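Local coordinates for protein periplasmic beta-glucosidase (Pseudomonas aeruginosa, PDB 6R5T) that probably hydrolyses terminal non-reducing beta-D-glucosyl residues with release of beta-D-glucose, as a periplasmic member of glycoside hydrolase family 3, at residues A77-H82 / M121-M126; A173-F178 / G217-S222; G83-F88 / S115-D120; R105-S110 / R158-S163; V46-N51 / P73-Y78. The protein carries 1 engineered substitution. All coordinates share one frame; numbering follows the deposited sequence. Where two conformers were deposited one is given.

Interaction 1 of 5, residues A77-H82 / M121-M126. With BGC (beta-D-glucopyranose), chain C.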
# COMPACT_ATOMS: atom_id res chain seq x y z
N ALA A 77 31.36 -6.97 15.83
CA ALA A 77 30.55 -6.62 14.65
C ALA A 77 30.31 -5.13 14.57
O ALA A 77 30.36 -4.41 15.58
CB ALA A 77 29.27 -7.42 14.68
N TYR A 78 29.94 -4.71 13.36
CA TYR A 78 29.54 -3.31 13.08
C TYR A 78 28.67 -3.27 11.83
O TYR A 78 28.57 -4.22 11.11
CB TYR A 78 30.79 -2.48 12.93
CG TYR A 78 30.65 -0.98 12.98
CD1 TYR A 78 29.85 -0.34 13.91
CD2 TYR A 78 31.39 -0.21 12.10
CE1 TYR A 78 29.77 1.04 13.97
CE2 TYR A 78 31.33 1.18 12.17
CZ TYR A 78 30.53 1.79 13.11
OH TYR A 78 30.48 3.15 13.21
N ASP A 79 28.02 -2.14 11.65
CA ASP A 79 27.10 -1.81 10.52
C ASP A 79 27.98 -1.18 9.42
O ASP A 79 27.94 0.02 9.23
CB ASP A 79 25.98 -0.92 11.03
CG ASP A 79 24.92 -1.69 11.81
OD1 ASP A 79 24.33 -2.63 11.22
OD2 ASP A 79 24.63 -1.33 12.99
N VAL A 80 28.74 -2.00 8.74
CA VAL A 80 29.56 -1.61 7.59
C VAL A 80 28.68 -1.85 6.37
O VAL A 80 28.63 -2.93 5.85
CB VAL A 80 30.90 -2.34 7.56
CG1 VAL A 80 31.69 -1.91 6.39
CG2 VAL A 80 31.70 -2.10 8.82
N ALA A 81 27.86 -0.86 6.06
CA ALA A 81 26.77 -0.98 5.07
C ALA A 81 27.26 -0.62 3.67
O ALA A 81 26.92 -1.32 2.73
CB ALA A 81 25.65 -0.07 5.52
N HIS A 82 27.99 0.50 3.52
CA HIS A 82 28.49 0.99 2.22
C HIS A 82 29.83 1.68 2.46
O HIS A 82 30.06 2.76 1.92
CB HIS A 82 27.46 1.90 1.53
CG HIS A 82 27.04 3.11 2.29
ND1 HIS A 82 27.53 4.35 2.02
CD2 HIS A 82 26.17 3.25 3.30
CE1 HIS A 82 26.98 5.23 2.85
NE2 HIS A 82 26.16 4.58 3.67
N MET A 121 32.91 -8.94 11.60
CA MET A 121 31.56 -9.15 11.04
C MET A 121 30.91 -7.80 10.72
O MET A 121 31.05 -6.84 11.47
CB MET A 121 30.69 -9.92 12.03
CG MET A 121 29.24 -10.07 11.53
SD MET A 121 28.15 -10.83 12.77
CE MET A 121 28.74 -12.50 12.70
N SER A 122 30.21 -7.77 9.59
CA SER A 122 29.30 -6.65 9.29
C SER A 122 27.86 -7.15 9.27
O SER A 122 27.58 -8.19 8.68
CB SER A 122 29.64 -5.98 7.99
OG SER A 122 28.74 -4.87 7.80
N PHE A 123 26.98 -6.29 9.78
CA PHE A 123 25.53 -6.48 9.58
C PHE A 123 25.19 -5.92 8.19
O PHE A 123 24.71 -4.79 8.08
CB PHE A 123 24.79 -5.77 10.69
CG PHE A 123 25.15 -6.24 12.09
CD1 PHE A 123 25.23 -7.58 12.41
CD2 PHE A 123 25.36 -5.31 13.07
CE1 PHE A 123 25.55 -7.95 13.71
CE2 PHE A 123 25.69 -5.68 14.36
CZ PHE A 123 25.76 -7.00 14.66
N SER A 124 25.49 -6.69 7.19
CA SER A 124 25.44 -6.31 5.75
C SER A 124 25.63 -7.60 4.97
O SER A 124 26.28 -8.50 5.48
CB SER A 124 26.52 -5.29 5.46
OG SER A 124 26.55 -4.79 4.11
N PRO A 125 25.12 -7.75 3.73
CA PRO A 125 24.35 -6.72 3.01
C PRO A 125 22.88 -6.67 3.46
O PRO A 125 22.31 -7.64 3.90
CB PRO A 125 24.43 -7.23 1.59
CG PRO A 125 24.48 -8.72 1.71
CD PRO A 125 25.34 -8.94 2.93
N MET A 126 22.28 -5.50 3.29
CA MET A 126 20.83 -5.33 3.35
C MET A 126 20.26 -5.63 1.98
O MET A 126 20.66 -4.99 1.03
CB MET A 126 20.51 -3.89 3.79
CG MET A 126 19.03 -3.62 4.05
SD MET A 126 18.13 -3.30 2.54
CE MET A 126 16.74 -2.35 3.18
C2 BGC C . 21.40 -2.82 12.21
C3 BGC C . 21.33 -2.86 13.75
C4 BGC C . 20.42 -1.66 14.15
C5 BGC C . 19.04 -1.91 13.52
C6 BGC C . 18.06 -0.79 13.78
C1 BGC C . 19.98 -2.91 11.63
O1 BGC C . 20.15 -2.76 10.26
O2 BGC C . 22.17 -3.87 11.63
O3 BGC C . 22.65 -2.65 14.28
O4 BGC C . 20.32 -1.66 15.59
O5 BGC C . 19.18 -1.85 12.13
O6 BGC C . 16.79 -1.11 13.20
O HOH W 1 24.69 -3.16 3.04

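Interaction 2 of 5, residues A173-F178 / G217-S222. With BGC (beta-D-glucopyranose), chain C.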
# COMPACT_ATOMS: atom_id res chain seq x y z
N ALA A 173 29.66 -11.92 6.68
CA ALA A 173 28.45 -11.17 6.27
C ALA A 173 27.30 -11.70 7.14
O ALA A 173 27.09 -12.92 7.20
CB ALA A 173 28.13 -11.40 4.82
N ALA A 174 26.56 -10.82 7.77
CA ALA A 174 25.28 -11.11 8.42
C ALA A 174 24.20 -10.43 7.54
O ALA A 174 23.95 -9.27 7.72
CB ALA A 174 25.26 -10.62 9.85
N VAL A 175 23.66 -11.20 6.61
CA VAL A 175 22.65 -10.71 5.64
C VAL A 175 21.41 -10.27 6.44
O VAL A 175 21.03 -10.91 7.43
CB VAL A 175 22.32 -11.73 4.54
CG1 VAL A 175 21.75 -13.03 5.06
CG2 VAL A 175 21.40 -11.10 3.51
N LYS A 176 20.79 -9.19 5.98
CA LYS A 176 19.64 -8.61 6.74
C LYS A 176 18.64 -8.03 5.72
O LYS A 176 19.02 -7.83 4.57
CB LYS A 176 20.14 -7.56 7.73
CG LYS A 176 20.67 -6.27 7.13
CD LYS A 176 21.33 -5.38 8.15
CE LYS A 176 21.73 -4.03 7.64
NZ LYS A 176 22.45 -3.29 8.71
N HIS A 177 17.40 -7.80 6.10
CA HIS A 177 16.76 -8.07 7.38
C HIS A 177 15.77 -9.21 7.14
O HIS A 177 14.79 -9.01 6.42
CB HIS A 177 16.04 -6.84 7.92
CG HIS A 177 16.90 -5.64 8.11
ND1 HIS A 177 17.06 -4.70 7.11
CD2 HIS A 177 17.58 -5.20 9.20
CE1 HIS A 177 17.83 -3.74 7.61
NE2 HIS A 177 18.17 -4.02 8.84
N PHE A 178 16.02 -10.41 7.67
CA PHE A 178 15.24 -11.61 7.29
C PHE A 178 13.97 -11.57 8.12
O PHE A 178 14.04 -11.80 9.35
CB PHE A 178 16.11 -12.83 7.59
CG PHE A 178 15.56 -14.12 7.05
CD1 PHE A 178 15.37 -14.29 5.70
CD2 PHE A 178 15.30 -15.18 7.90
CE1 PHE A 178 14.92 -15.50 5.20
CE2 PHE A 178 14.79 -16.38 7.41
CZ PHE A 178 14.61 -16.55 6.05
N GLY A 217 27.76 -16.25 6.59
CA GLY A 217 27.92 -16.91 7.90
C GLY A 217 26.80 -16.59 8.86
O GLY A 217 26.59 -17.37 9.83
N ALA A 218 26.06 -15.51 8.63
CA ALA A 218 25.04 -15.10 9.61
C ALA A 218 23.83 -14.48 8.91
O ALA A 218 23.93 -14.03 7.77
CB ALA A 218 25.61 -14.17 10.62
N VAL A 219 22.71 -14.55 9.61
CA VAL A 219 21.46 -13.90 9.17
C VAL A 219 20.92 -13.03 10.32
O VAL A 219 20.77 -13.54 11.44
CB VAL A 219 20.43 -14.96 8.75
CG1 VAL A 219 19.05 -14.30 8.53
CG2 VAL A 219 20.89 -15.73 7.56
N MET A 220 20.64 -11.75 10.06
CA MET A 220 20.03 -10.85 11.05
C MET A 220 18.52 -10.83 10.81
O MET A 220 18.09 -10.55 9.68
CB MET A 220 20.61 -9.43 11.00
CG MET A 220 19.95 -8.61 12.03
SD MET A 220 20.60 -6.94 12.08
CE MET A 220 21.88 -7.24 13.31
N VAL A 221 17.77 -11.18 11.83
CA VAL A 221 16.30 -11.31 11.78
C VAL A 221 15.67 -9.91 11.83
O VAL A 221 16.18 -9.02 12.50
CB VAL A 221 15.83 -12.26 12.88
CG1 VAL A 221 14.33 -12.42 12.82
CG2 VAL A 221 16.56 -13.60 12.72
N SER A 222 14.57 -9.73 11.12
CA SER A 222 13.90 -8.42 11.01
C SER A 222 13.00 -8.10 12.20
O SER A 222 12.70 -8.96 13.06
CB SER A 222 13.17 -8.39 9.71
OG SER A 222 12.04 -9.23 9.74
C2 BGC C . 21.40 -2.82 12.21
C3 BGC C . 21.33 -2.86 13.75
C4 BGC C . 20.42 -1.66 14.15
C5 BGC C . 19.04 -1.91 13.52
C6 BGC C . 18.06 -0.79 13.78
C1 BGC C . 19.98 -2.91 11.63
O1 BGC C . 20.15 -2.76 10.26
O2 BGC C . 22.17 -3.87 11.63
O3 BGC C . 22.65 -2.65 14.28
O4 BGC C . 20.32 -1.66 15.59
O5 BGC C . 19.18 -1.85 12.13
O6 BGC C . 16.79 -1.11 13.20

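Interaction 3 of 5, residues G83-F88 / S115-D120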
# COMPACT_ATOMS: atom_id res chain seq x y z
N GLY A 83 30.66 1.05 3.29
CA GLY A 83 31.96 1.64 3.64
C GLY A 83 32.18 1.58 5.11
O GLY A 83 31.22 1.64 5.88
N HIS A 84 33.45 1.48 5.51
CA HIS A 84 33.85 1.55 6.92
C HIS A 84 34.36 2.93 7.29
O HIS A 84 33.68 3.65 7.96
CB HIS A 84 34.82 0.40 7.23
CG HIS A 84 35.24 0.44 8.64
ND1 HIS A 84 34.33 0.40 9.64
CD2 HIS A 84 36.46 0.57 9.22
CE1 HIS A 84 34.95 0.48 10.81
NE2 HIS A 84 36.26 0.59 10.59
N ARG A 85 35.53 3.30 6.78
CA ARG A 85 36.08 4.67 6.94
C ARG A 85 36.04 5.41 5.61
O ARG A 85 35.64 6.58 5.64
CB ARG A 85 37.51 4.62 7.50
CG ARG A 85 37.58 4.34 8.99
CD ARG A 85 39.01 4.19 9.56
NE ARG A 85 39.54 2.87 9.25
CZ ARG A 85 40.30 2.54 8.23
NH1 ARG A 85 40.73 3.46 7.38
NH2 ARG A 85 40.61 1.28 8.00
N THR A 86 36.37 4.75 4.52
CA THR A 86 36.16 5.31 3.17
C THR A 86 34.72 4.96 2.80
O THR A 86 34.41 3.79 2.62
CB THR A 86 37.13 4.79 2.12
OG1 THR A 86 38.47 4.95 2.58
CG2 THR A 86 36.92 5.50 0.83
N ILE A 87 33.87 5.98 2.74
CA ILE A 87 32.43 5.73 2.49
C ILE A 87 32.16 5.79 0.99
O ILE A 87 32.45 6.77 0.32
CB ILE A 87 31.58 6.69 3.32
CG1 ILE A 87 31.98 6.65 4.80
CG2 ILE A 87 30.12 6.37 3.09
CD1 ILE A 87 32.11 5.24 5.39
N PHE A 88 31.56 4.73 0.48
CA PHE A 88 31.09 4.61 -0.88
C PHE A 88 29.69 5.20 -0.94
O PHE A 88 29.07 5.52 0.06
CB PHE A 88 31.14 3.15 -1.31
CG PHE A 88 32.54 2.60 -1.38
CD1 PHE A 88 33.32 2.75 -2.51
CD2 PHE A 88 33.11 1.98 -0.28
CE1 PHE A 88 34.64 2.32 -2.54
CE2 PHE A 88 34.43 1.55 -0.30
CZ PHE A 88 35.19 1.71 -1.44
N SER A 115 38.22 -5.00 8.87
CA SER A 115 39.11 -6.06 9.43
C SER A 115 40.44 -5.40 9.82
O SER A 115 41.02 -5.79 10.87
CB SER A 115 39.26 -7.20 8.46
OG SER A 115 39.90 -6.79 7.23
N ALA A 116 40.87 -4.35 9.10
CA ALA A 116 42.12 -3.62 9.45
C ALA A 116 41.97 -2.95 10.81
O ALA A 116 43.00 -2.72 11.49
CB ALA A 116 42.48 -2.58 8.40
N ASP A 117 40.74 -2.65 11.24
CA ASP A 117 40.46 -2.05 12.56
C ASP A 117 40.09 -3.13 13.59
O ASP A 117 39.82 -2.73 14.72
CB ASP A 117 39.37 -0.99 12.46
CG ASP A 117 39.82 0.27 11.73
OD1 ASP A 117 41.08 0.51 11.65
OD2 ASP A 117 38.95 1.05 11.29
N GLY A 118 40.09 -4.42 13.20
CA GLY A 118 39.83 -5.51 14.16
C GLY A 118 38.43 -6.06 14.11
O GLY A 118 38.13 -7.03 14.84
N LEU A 119 37.56 -5.53 13.25
CA LEU A 119 36.21 -6.13 13.13
C LEU A 119 36.20 -7.47 12.40
O LEU A 119 36.91 -7.67 11.42
CB LEU A 119 35.31 -5.12 12.40
CG LEU A 119 35.01 -3.89 13.25
CD1 LEU A 119 34.56 -2.74 12.34
CD2 LEU A 119 34.00 -4.18 14.36
N ASP A 120 35.30 -8.38 12.83
CA ASP A 120 35.15 -9.72 12.26
C ASP A 120 33.88 -9.85 11.42
O ASP A 120 33.76 -10.83 10.71
CB ASP A 120 35.00 -10.77 13.36
CG ASP A 120 36.09 -10.76 14.41
OD1 ASP A 120 37.27 -10.97 13.99
OD2 ASP A 120 35.80 -10.42 15.57

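Interaction 4 of 5, residues R105-S110 / R158-S163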
# COMPACT_ATOMS: atom_id res chain seq x y z
N ARG A 105 33.87 -4.32 -5.48
CA ARG A 105 35.02 -3.51 -5.04
C ARG A 105 34.67 -2.75 -3.77
O ARG A 105 35.48 -2.64 -2.86
CB ARG A 105 35.44 -2.60 -6.18
CG ARG A 105 36.67 -1.78 -5.87
CD ARG A 105 37.06 -1.02 -7.11
NE ARG A 105 38.29 -0.28 -6.93
CZ ARG A 105 38.69 0.71 -7.72
NH1 ARG A 105 37.94 1.07 -8.75
NH2 ARG A 105 39.84 1.29 -7.46
N SER A 106 33.46 -2.19 -3.71
CA SER A 106 33.04 -1.39 -2.54
C SER A 106 33.04 -2.32 -1.32
O SER A 106 33.51 -1.89 -0.25
CB SER A 106 31.67 -0.69 -2.74
OG SER A 106 30.62 -1.62 -2.71
N ALA A 107 32.53 -3.54 -1.47
CA ALA A 107 32.41 -4.49 -0.34
C ALA A 107 33.81 -4.96 0.09
O ALA A 107 34.09 -5.09 1.28
CB ALA A 107 31.56 -5.67 -0.74
N ARG A 108 34.64 -5.24 -0.88
CA ARG A 108 36.03 -5.74 -0.60
C ARG A 108 36.79 -4.69 0.20
O ARG A 108 37.41 -5.03 1.23
CB ARG A 108 36.78 -6.08 -1.89
CG ARG A 108 38.20 -6.58 -1.64
CD ARG A 108 38.27 -8.10 -1.47
NE ARG A 108 37.61 -8.68 -0.30
CZ ARG A 108 38.06 -8.68 0.97
NH1 ARG A 108 39.22 -8.12 1.30
NH2 ARG A 108 37.34 -9.28 1.90
N ILE A 109 36.78 -3.46 -0.26
CA ILE A 109 37.49 -2.37 0.44
C ILE A 109 36.86 -2.18 1.81
O ILE A 109 37.57 -1.91 2.81
CB ILE A 109 37.46 -1.08 -0.39
CG1 ILE A 109 38.27 -1.27 -1.68
CG2 ILE A 109 37.89 0.11 0.42
CD1 ILE A 109 39.74 -1.38 -1.48
N SER A 110 35.53 -2.23 1.91
CA SER A 110 34.87 -2.08 3.22
C SER A 110 35.41 -3.16 4.19
O SER A 110 35.67 -2.89 5.33
CB SER A 110 33.36 -2.26 3.09
OG SER A 110 32.77 -1.21 2.32
N ARG A 158 30.19 -12.66 -1.08
CA ARG A 158 31.48 -13.22 -1.57
C ARG A 158 32.60 -12.22 -1.39
O ARG A 158 33.76 -12.63 -1.00
CB ARG A 158 31.32 -13.73 -2.99
CG ARG A 158 30.43 -14.96 -3.09
CD ARG A 158 30.47 -15.57 -4.48
NE ARG A 158 29.89 -14.69 -5.47
CZ ARG A 158 28.61 -14.66 -5.86
NH1 ARG A 158 27.70 -15.48 -5.35
NH2 ARG A 158 28.25 -13.78 -6.77
N ALA A 159 32.35 -10.94 -1.65
CA ALA A 159 33.39 -9.91 -1.54
C ALA A 159 33.80 -9.70 -0.09
O ALA A 159 35.01 -9.51 0.18
CB ALA A 159 32.89 -8.65 -2.21
N TYR A 160 32.85 -9.72 0.84
CA TYR A 160 33.18 -9.55 2.27
C TYR A 160 33.98 -10.74 2.76
O TYR A 160 34.99 -10.54 3.47
CB TYR A 160 31.91 -9.43 3.12
CG TYR A 160 31.13 -8.12 3.04
CD1 TYR A 160 31.73 -6.89 2.92
CD2 TYR A 160 29.76 -8.13 3.24
CE1 TYR A 160 31.03 -5.70 2.98
CE2 TYR A 160 29.03 -6.94 3.26
CZ TYR A 160 29.66 -5.72 3.17
OH TYR A 160 28.97 -4.54 3.23
N GLN A 161 33.55 -11.95 2.43
CA GLN A 161 34.05 -13.18 3.11
C GLN A 161 35.30 -13.73 2.42
O GLN A 161 36.04 -14.52 3.07
CB GLN A 161 32.94 -14.21 3.22
CG GLN A 161 31.74 -13.69 3.99
CD GLN A 161 30.79 -14.75 4.49
OE1 GLN A 161 30.04 -14.53 5.46
NE2 GLN A 161 30.76 -15.89 3.81
N GLY A 162 35.55 -13.33 1.18
CA GLY A 162 36.74 -13.79 0.43
C GLY A 162 36.76 -15.29 0.23
O GLY A 162 35.73 -15.98 0.36
N SER A 163 37.94 -15.85 -0.05
CA SER A 163 38.09 -17.31 -0.23
C SER A 163 38.21 -18.01 1.13
O SER A 163 37.98 -19.21 1.17
CB SER A 163 39.28 -17.66 -1.11
OG SER A 163 40.46 -17.09 -0.57
O HOH W 2 30.12 -2.23 2.37

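Interaction 5 of 5, residues V46-N51 / P73-Y78. With GAL (beta-D-galactopyranose), chain B.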
# COMPACT_ATOMS: atom_id res chain seq x y z
N VAL A 46 29.70 -12.99 28.02
CA VAL A 46 29.50 -12.23 26.74
C VAL A 46 29.96 -13.07 25.57
O VAL A 46 31.08 -13.58 25.60
CB VAL A 46 30.24 -10.89 26.77
CG1 VAL A 46 30.06 -10.12 25.46
CG2 VAL A 46 29.82 -10.06 27.96
N GLY A 47 29.19 -13.13 24.49
CA GLY A 47 29.56 -13.89 23.31
C GLY A 47 30.15 -13.01 22.22
O GLY A 47 31.04 -13.43 21.49
N ALA A 48 29.64 -11.77 22.10
CA ALA A 48 30.10 -10.88 21.04
C ALA A 48 29.71 -9.45 21.34
O ALA A 48 28.86 -9.19 22.19
CB ALA A 48 29.48 -11.33 19.73
N ILE A 49 30.40 -8.57 20.64
CA ILE A 49 30.29 -7.12 20.85
C ILE A 49 29.88 -6.54 19.51
O ILE A 49 30.37 -7.00 18.48
CB ILE A 49 31.63 -6.57 21.32
CG1 ILE A 49 32.07 -7.21 22.64
CG2 ILE A 49 31.61 -5.05 21.41
CD1 ILE A 49 31.21 -6.87 23.78
N PHE A 50 29.09 -5.48 19.55
CA PHE A 50 28.94 -4.62 18.35
C PHE A 50 29.21 -3.17 18.76
O PHE A 50 29.06 -2.82 19.93
CB PHE A 50 27.59 -4.82 17.69
CG PHE A 50 26.36 -4.39 18.45
CD1 PHE A 50 25.88 -5.17 19.49
CD2 PHE A 50 25.70 -3.22 18.16
CE1 PHE A 50 24.75 -4.84 20.20
CE2 PHE A 50 24.59 -2.85 18.91
CZ PHE A 50 24.11 -3.65 19.91
N ASN A 51 29.58 -2.38 17.75
CA ASN A 51 29.80 -0.91 17.83
C ASN A 51 31.10 -0.55 18.55
O ASN A 51 31.27 0.65 18.80
CB ASN A 51 28.60 -0.22 18.47
CG ASN A 51 27.40 -0.05 17.55
OD1 ASN A 51 27.50 -0.33 16.36
ND2 ASN A 51 26.27 0.33 18.11
N PRO A 73 37.09 -16.71 22.59
CA PRO A 73 37.23 -15.36 22.06
C PRO A 73 35.88 -14.74 21.65
O PRO A 73 34.94 -15.47 21.33
CB PRO A 73 38.06 -15.51 20.82
CG PRO A 73 37.76 -16.88 20.37
CD PRO A 73 37.64 -17.70 21.66
N LEU A 74 35.84 -13.43 21.75
CA LEU A 74 34.69 -12.65 21.23
C LEU A 74 34.82 -12.59 19.72
O LEU A 74 35.93 -12.67 19.19
CB LEU A 74 34.77 -11.23 21.80
CG LEU A 74 34.65 -11.16 23.31
CD1 LEU A 74 35.17 -9.82 23.78
CD2 LEU A 74 33.23 -11.39 23.76
N PHE A 75 33.68 -12.35 19.07
CA PHE A 75 33.74 -11.64 17.77
C PHE A 75 33.18 -10.22 17.94
O PHE A 75 32.40 -9.93 18.86
CB PHE A 75 33.09 -12.44 16.64
CG PHE A 75 31.59 -12.51 16.63
CD1 PHE A 75 30.82 -11.44 16.23
CD2 PHE A 75 30.94 -13.69 16.93
CE1 PHE A 75 29.43 -11.56 16.16
CE2 PHE A 75 29.56 -13.80 16.90
CZ PHE A 75 28.80 -12.73 16.51
N HIS A 76 33.58 -9.36 17.02
CA HIS A 76 33.23 -7.92 17.03
C HIS A 76 32.54 -7.57 15.72
O HIS A 76 33.11 -7.87 14.64
CB HIS A 76 34.47 -7.03 17.24
CG HIS A 76 34.94 -7.05 18.65
ND1 HIS A 76 35.70 -8.10 19.14
CD2 HIS A 76 34.73 -6.18 19.69
CE1 HIS A 76 35.91 -7.86 20.43
NE2 HIS A 76 35.36 -6.71 20.78
N ALA A 77 31.36 -6.97 15.83
CA ALA A 77 30.55 -6.62 14.65
C ALA A 77 30.31 -5.13 14.57
O ALA A 77 30.36 -4.41 15.58
CB ALA A 77 29.27 -7.42 14.68
N TYR A 78 29.94 -4.71 13.36
CA TYR A 78 29.54 -3.31 13.08
C TYR A 78 28.67 -3.27 11.83
O TYR A 78 28.57 -4.22 11.11
CB TYR A 78 30.79 -2.48 12.93
CG TYR A 78 30.65 -0.98 12.98
CD1 TYR A 78 29.85 -0.34 13.91
CD2 TYR A 78 31.39 -0.21 12.10
CE1 TYR A 78 29.77 1.04 13.97
CE2 TYR A 78 31.33 1.18 12.17
CZ TYR A 78 30.53 1.79 13.11
OH TYR A 78 30.48 3.15 13.21
C1 GAL B . 20.77 -0.47 16.25
C2 GAL B . 22.28 -0.21 16.04
C3 GAL B . 22.66 1.02 16.86
C4 GAL B . 21.78 2.21 16.39
C5 GAL B . 20.30 1.80 16.52
C6 GAL B . 19.38 2.86 15.94
O2 GAL B . 23.01 -1.35 16.46
O3 GAL B . 24.05 1.31 16.60
O4 GAL B . 22.14 2.41 15.00
O5 GAL B . 19.99 0.59 15.74
O6 GAL B . 18.01 2.40 16.03

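Interaction 1 of 5, residues A77-H82 / M121-M126
Asp79 takes two adjacent hydroxyls of the bound glucose, one on each carboxylate oxygen: BGC O2 donates to Asp79 OD1 at 2.5 Å, and BGC O3 to Asp79 OD2 at 2.7 Å. With chi1 at -76° the carboxylate lies anti to the carbonyl carbon, and OD1 of Asp79 reaches CB of Phe123 at 3.2 Å, at the edge of its ring. The far end of the same ring, Phe123 CZ, meets Ala77 CB at 3.5 Å, so the phenyl group spans from the strand to the sugar-binding acid. Strands 75-78 and 121-122 are parallel neighbours in the beta/alpha barrel of the N-terminal family 3 domain, and the pocket opens where they end. Tyr78 N donates to Met121 O and Phe123 N to Tyr78 O (2.9 Å), both in the carbonyl plane; Phe123 is then the centre of an inverse gamma turn. Ser122 OG, from its strand's last residue and anti to its backbone N, donates to Val80 O, beyond strand 75-78, at 2.8 Å from above the carbonyl plane. Ser124 CB packs on that carbonyl oxygen too, while Ser124 OG is hydrogen-bonded to Tyr160 of helix 146-161 and to a water, which donates to Ala81 O.

Interaction 2 of 5, residues A173-F178 / G217-S222
Lys176 NZ donates to BGC O1 at 2.8 Å and to BGC O2 at 3.0 Å, and His177 NE2 shares a hydrogen bond with BGC O1 at 2.7 Å in which either may be the donor. Across the cis peptide between Lys176 and His177, both polar tips reach the sugar; CG of Lys176 sits over the centre of the imidazole ring, its chain beyond extended. Met220 SD comes to 3.5 Å from BGC O2. Five backbone hydrogen bonds pair the parallel barrel strands 172-178 and 218-221, Ala218 N to Ala173 O first and Ser222 N to Phe178 O last, and a beta bulge shifts the register by one between Val175 and Phe178. On one face Ala174 CB meets Ala218 CB at 3.6 Å; on the other, Val219 CG1 presses on Phe178 CB at 3.4 Å. With Phe123 O accepting from Lys176 NZ and Asp128 OD2 hydrogen-bonded to His177 ND1, both tips are held in place, and the lysine's charge probably polarises O1 and O2 of the sugar.

Interaction 3 of 5, residues G83-F88 / S115-D120
His84 holds CG anti to its backbone N (chi1 180°), whereas Arg85 turns CG anti to its carbonyl carbon and bends at chi3 (-79°), so the two consecutive side chains converge on one carboxylate oxygen of Asp117. Asp117 sits where helix 100-116 ends in a Schellman motif: Gly118, the first residue to leave helical geometry, has positive phi, and its N bonds back to Ser115 O. The contact ties this helix end to the loop that follows barrel strand 75-78. Arg85 NE donates to Asp117 OD2 at 2.8 Å, nearly straight at 168°, from the syn side, forming a salt bridge tip to tip. His84 NE2 donates to that same OD2 of Asp117, also at 2.8 Å but more bent, using the anti lone pair; the acceptor lies in the imidazole plane, and ring and carboxylate are steeply inclined to each other. The second oxygen, OD1 of Asp117, pairs with Arg349, so both carboxylate oxygens have an arginine partner, which probably keeps the buried acid ionised. Arg85 NH1 is hydrogen-bonded to Arg349 O. Beside the histidine, Leu119 CD1 rests against CE1 of His84 at 3.6 Å.

Interaction 4 of 5, residues R105-S110 / R158-S163
Helices 100-116 and 146-161 come closest where Arg108 and Ala159 stand 5.0 Å apart, CA to CA, just before the second helix ends and Gly162 turns off with positive phi. Small side chains allow this approach: CB of Ala107 touches CB of Ala159 at 3.6 Å. Next to them the Tyr160 ring swings back across the first helix, its CE1 lying 3.8 Å from Ala107 CB and its edge close to Ala107 O. Arg108 starts away from its neighbour, CG anti to the backbone N, then bends at chi2 (89°) and again at chi3 to curl over the helix end. Its NE and NH2 grip a single atom side-on: Arg108 NE donates to Ala159 O at 2.8 Å and Arg108 NH2 to Ala159 O at 2.9 Å, with that oxygen in the guanidinium plane. Arg108 NH1 is hydrogen-bonded to Asp169 O. At the inner end, Tyr160 OH is hydrogen-bonded to Ser124 and, through a water, to Ser110 OG, which itself donates to Ser106 O. Two barrel helices are thus clasped outside by a cation on one last-turn carbonyl, Ala159 O, where the negative end of the helix dipole would be expected to suit the charge.

Interaction 5 of 5, residues V46-N51 / P73-Y78
Val46 crosses Leu74 obliquely, its CG1 3.8 Å from Leu74 CD2, which also lies near the backbone oxygens of Val46 and Gly47. Ala48 sets its methyl squarely over the face of the Phe75 ring, a CH-pi contact with CB 3.5 Å from the ring centroid. Ile49 N donates to Phe75 O at 3.0 Å, almost along the C=O axis, and Ile49 O accepts from Ala77 N at 2.8 Å. Ile49 CB also lies 3.5 Å from CD2 of His76, whose buried NE2 has no polar partner in the model. These parallel strands belong to the beta-alpha-beta unit of strand 48-50, helix 55-65 and strand 75-78 in the barrel. Phe50 holds CG in the crowded position between backbone N and carbonyl carbon (chi1 66°), which brings CE2 of Phe50 to 3.3 Å from O2 of the galactose. Asn51 N donates to Ala77 O, OD1 of Asn51 meets the edge of the Tyr78 ring, amide and ring planes nearly perpendicular, and ND2 of Asn51 donates to GAL O3 at 2.9 Å.

From the N terminus, interaction 5 closes the first loop, a beta-alpha-beta unit, and its second strand runs straight on into interaction 1, the two sharing Ala77 and Tyr78. Interaction 1 then closes a larger loop through helix 100-116, inside which interaction 3 is nested, fixing the loop after strand 75-78 to that helix's end. Interaction 4 crosses both 1 and 3, joining the helix to helix 146-161. Interaction 2 follows in series on strands 172-178 and 218-221; strand 172-178 neighbours 121-122. Interactions 5, 1 and 2 thus join barrel strands around the bound disaccharide, while 3 and 4 tie the outer helices and loops.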